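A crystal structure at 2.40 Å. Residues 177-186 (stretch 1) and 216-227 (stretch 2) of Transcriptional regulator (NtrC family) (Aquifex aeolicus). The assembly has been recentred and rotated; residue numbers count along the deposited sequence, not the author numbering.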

# COMPACT_ATOMS: atom_id res chain seq x y z
N GLY A 177 12.48 4.81 -10.56
CA GLY A 177 11.40 5.73 -10.87
C GLY A 177 10.11 5.04 -11.29
O GLY A 177 9.10 5.70 -11.50
N ARG A 178 10.15 3.72 -11.43
CA ARG A 178 9.00 2.96 -11.89
C ARG A 178 7.83 3.11 -10.92
O ARG A 178 8.02 3.06 -9.70
CB ARG A 178 9.39 1.49 -12.13
CG ARG A 178 10.34 1.33 -13.32
CD ARG A 178 10.89 -0.08 -13.48
NE ARG A 178 9.89 -1.05 -13.92
CZ ARG A 178 9.56 -1.26 -15.19
NH1 ARG A 178 10.16 -0.58 -16.15
NH2 ARG A 178 8.64 -2.16 -15.50
N LYS A 179 6.63 3.31 -11.46
CA LYS A 179 5.46 3.64 -10.64
C LYS A 179 4.76 2.42 -10.06
O LYS A 179 4.02 2.52 -9.08
CB LYS A 179 4.47 4.48 -11.45
CG LYS A 179 4.89 5.93 -11.65
CD LYS A 179 5.08 6.62 -10.30
CE LYS A 179 3.82 6.52 -9.45
NZ LYS A 179 4.00 7.08 -8.08
N GLY A 180 4.97 1.27 -10.69
CA GLY A 180 4.37 0.04 -10.21
C GLY A 180 4.93 -0.40 -8.87
O GLY A 180 5.82 0.24 -8.32
N ALA A 181 4.42 -1.52 -8.36
CA ALA A 181 4.74 -1.98 -7.02
C ALA A 181 6.05 -2.75 -6.94
O ALA A 181 6.58 -3.22 -7.95
CB ALA A 181 3.59 -2.83 -6.47
N PHE A 182 6.56 -2.86 -5.72
CA PHE A 182 7.71 -3.72 -5.42
C PHE A 182 7.16 -5.03 -4.89
O PHE A 182 6.64 -5.10 -3.78
CB PHE A 182 8.63 -3.07 -4.38
CG PHE A 182 9.87 -3.89 -4.07
CD1 PHE A 182 11.03 -3.72 -4.82
CD2 PHE A 182 9.88 -4.81 -3.02
CE1 PHE A 182 12.18 -4.47 -4.54
CE2 PHE A 182 11.01 -5.56 -2.73
CZ PHE A 182 12.17 -5.39 -3.49
N VAL A 183 7.27 -6.07 -5.71
CA VAL A 183 6.76 -7.38 -5.36
C VAL A 183 7.94 -8.29 -5.03
O VAL A 183 8.79 -8.55 -5.87
CB VAL A 183 5.97 -7.97 -6.54
CG1 VAL A 183 5.45 -9.36 -6.21
CG2 VAL A 183 4.83 -7.05 -6.92
N ASP A 184 8.02 -8.78 -3.80
CA ASP A 184 9.09 -9.73 -3.51
C ASP A 184 8.58 -11.15 -3.34
O ASP A 184 7.57 -11.40 -2.69
CB ASP A 184 9.97 -9.27 -2.34
CG ASP A 184 9.26 -9.32 -1.00
OD1 ASP A 184 8.12 -9.83 -0.94
OD2 ASP A 184 9.86 -8.84 -0.01
N LEU A 185 9.28 -12.08 -3.98
CA LEU A 185 8.97 -13.49 -3.86
C LEU A 185 10.18 -14.24 -3.29
O LEU A 185 11.29 -14.16 -3.83
CB LEU A 185 8.59 -14.08 -5.22
CG LEU A 185 8.38 -15.59 -5.21
CD1 LEU A 185 7.42 -15.99 -4.08
CD2 LEU A 185 7.86 -16.09 -6.55
N ASN A 186 9.96 -14.96 -2.20
CA ASN A 186 11.00 -15.78 -1.61
C ASN A 186 10.91 -17.18 -2.18
O ASN A 186 9.91 -17.87 -2.00
CB ASN A 186 10.84 -15.82 -0.09
CG ASN A 186 12.06 -16.40 0.61
OD1 ASN A 186 12.64 -17.39 0.15
ND2 ASN A 186 12.44 -15.80 1.73
N GLY A 216 -0.95 -13.72 -10.01
CA GLY A 216 0.42 -14.06 -9.70
C GLY A 216 1.26 -12.82 -9.44
O GLY A 216 0.87 -11.71 -9.81
N LYS A 217 2.42 -13.02 -8.81
CA LYS A 217 3.35 -11.94 -8.54
C LYS A 217 3.83 -11.29 -9.84
O LYS A 217 4.05 -10.08 -9.90
CB LYS A 217 4.56 -12.46 -7.76
CG LYS A 217 4.21 -13.25 -6.51
CD LYS A 217 4.00 -12.34 -5.31
CE LYS A 217 4.33 -13.07 -4.01
NZ LYS A 217 4.23 -12.17 -2.82
N LEU A 218 4.01 -12.09 -10.89
CA LEU A 218 4.40 -11.53 -12.18
C LEU A 218 3.48 -10.36 -12.52
O LEU A 218 3.94 -9.27 -12.85
CB LEU A 218 4.34 -12.59 -13.28
CG LEU A 218 5.52 -13.56 -13.34
CD1 LEU A 218 5.16 -14.84 -14.09
CD2 LEU A 218 6.70 -12.88 -13.99
N GLU A 219 2.18 -10.61 -12.41
CA GLU A 219 1.15 -9.63 -12.73
C GLU A 219 1.10 -8.47 -11.73
O GLU A 219 0.83 -7.33 -12.11
CB GLU A 219 -0.20 -10.34 -12.76
CG GLU A 219 -1.36 -9.49 -13.16
CD GLU A 219 -2.62 -10.32 -13.33
OE1 GLU A 219 -2.52 -11.56 -13.19
OE2 GLU A 219 -3.69 -9.74 -13.60
N LEU A 220 1.34 -8.77 -10.46
CA LEU A 220 1.30 -7.74 -9.41
C LEU A 220 2.45 -6.76 -9.55
O LEU A 220 2.42 -5.67 -8.98
CB LEU A 220 1.33 -8.39 -8.03
CG LEU A 220 0.06 -9.11 -7.59
CD1 LEU A 220 0.35 -10.15 -6.53
CD2 LEU A 220 -0.97 -8.12 -7.08
N ALA A 221 3.46 -7.14 -10.32
CA ALA A 221 4.66 -6.33 -10.46
C ALA A 221 4.62 -5.46 -11.71
O ALA A 221 5.57 -4.75 -12.01
CB ALA A 221 5.90 -7.20 -10.46
N ASP A 222 3.51 -5.52 -12.44
CA ASP A 222 3.32 -4.72 -13.64
C ASP A 222 3.76 -3.28 -13.43
O ASP A 222 3.35 -2.62 -12.47
CB ASP A 222 1.86 -4.76 -14.08
CG ASP A 222 1.67 -4.37 -15.55
OD1 ASP A 222 2.65 -4.38 -16.32
OD2 ASP A 222 0.52 -4.08 -15.92
N GLN A 223 4.62 -2.80 -14.32
CA GLN A 223 5.20 -1.46 -14.25
C GLN A 223 5.99 -1.20 -12.97
O GLN A 223 6.32 -0.06 -12.66
CB GLN A 223 4.13 -0.39 -14.45
CG GLN A 223 3.36 -0.52 -15.76
CD GLN A 223 2.65 0.76 -16.15
OE1 GLN A 223 3.28 1.74 -16.58
NE2 GLN A 223 1.33 0.77 -16.01
N GLY A 224 6.30 -2.27 -12.24
CA GLY A 224 7.12 -2.17 -11.06
C GLY A 224 8.34 -3.08 -11.11
O GLY A 224 8.91 -3.34 -12.17
N THR A 225 8.73 -3.58 -9.95
CA THR A 225 9.94 -4.36 -9.82
C THR A 225 9.62 -5.64 -9.10
O THR A 225 9.03 -5.63 -8.02
CB THR A 225 11.02 -3.60 -9.03
OG1 THR A 225 11.40 -2.42 -9.76
CG2 THR A 225 12.25 -4.47 -8.80
N LEU A 226 9.97 -6.76 -9.72
CA LEU A 226 9.80 -8.07 -9.11
C LEU A 226 11.14 -8.50 -8.53
O LEU A 226 12.12 -8.62 -9.27
CB LEU A 226 9.35 -9.07 -10.17
CG LEU A 226 9.04 -10.48 -9.70
CD1 LEU A 226 7.73 -10.51 -8.93
CD2 LEU A 226 8.99 -11.43 -10.89
N PHE A 227 11.18 -8.71 -7.21
CA PHE A 227 12.38 -9.17 -6.51
C PHE A 227 12.28 -10.66 -6.20
O PHE A 227 11.43 -11.08 -5.41
CB PHE A 227 12.60 -8.37 -5.21
CG PHE A 227 13.77 -8.86 -4.36
CD1 PHE A 227 15.05 -8.93 -4.88
CD2 PHE A 227 13.58 -9.21 -3.03
CE1 PHE A 227 16.11 -9.36 -4.10
CE2 PHE A 227 14.63 -9.63 -2.25
CZ PHE A 227 15.90 -9.71 -2.79
O HOH W 1 6.64 2.71 -14.47

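Two parallel strands, 182-186 and the one that includes T225 to F227, are joined by a ladder of main-chain hydrogen bonds. T225 N donates to A181 O (3.0 Å), V183 N to T225 O (2.9 Å), F227 N to V183 O (2.7 Å) and L185 N to F227 O (2.8 Å). The alternation is that of a parallel sheet: V183 uses both its N and its O toward the neighbouring strand, bonding to residues on either side of its bridge partner L226. Between these bonds lie CA-H...O contacts, such as D184 CA to F227 O at 3.3 Å.

Ahead of the strands, G180 N donates to Q223 O (2.7 Å), a carbonyl in the type II turn from A221 to G224. Here the two stretches come so close, 3.6 Å between G180 CA and G224 CA, that glycine suits both places: a CB on G180 would clash with Q223 C, and one on G224 with A181 O. A water accepts from K179 N (3.1 Å) and donates weakly to Q223 O (3.3 Å). R178 reaches across so that its NE donates to G224 O (3.0 Å), which lies at the edge of the guanidinium, near its plane, where its N-H groups point.

The long side chain of K217 serves two purposes. Its NZ makes a weak hydrogen bond to D184 O (3.4 Å), while its aliphatic CD packs 3.4 Å from V183 CG1.

V183, buried, is the apolar centre on the face it shares with L226. Its CG1 lies 3.7 Å from L226 CD1, and its CG2 meets A221 CB at 3.7 Å and L220 CB at 3.9 Å; a compact branched residue fills this space well. On the other face, F182 extends its ring until CZ is 3.5 Å from F227 CB, and D184 CB approaches the edge of the F227 ring, 3.7 Å from CD2.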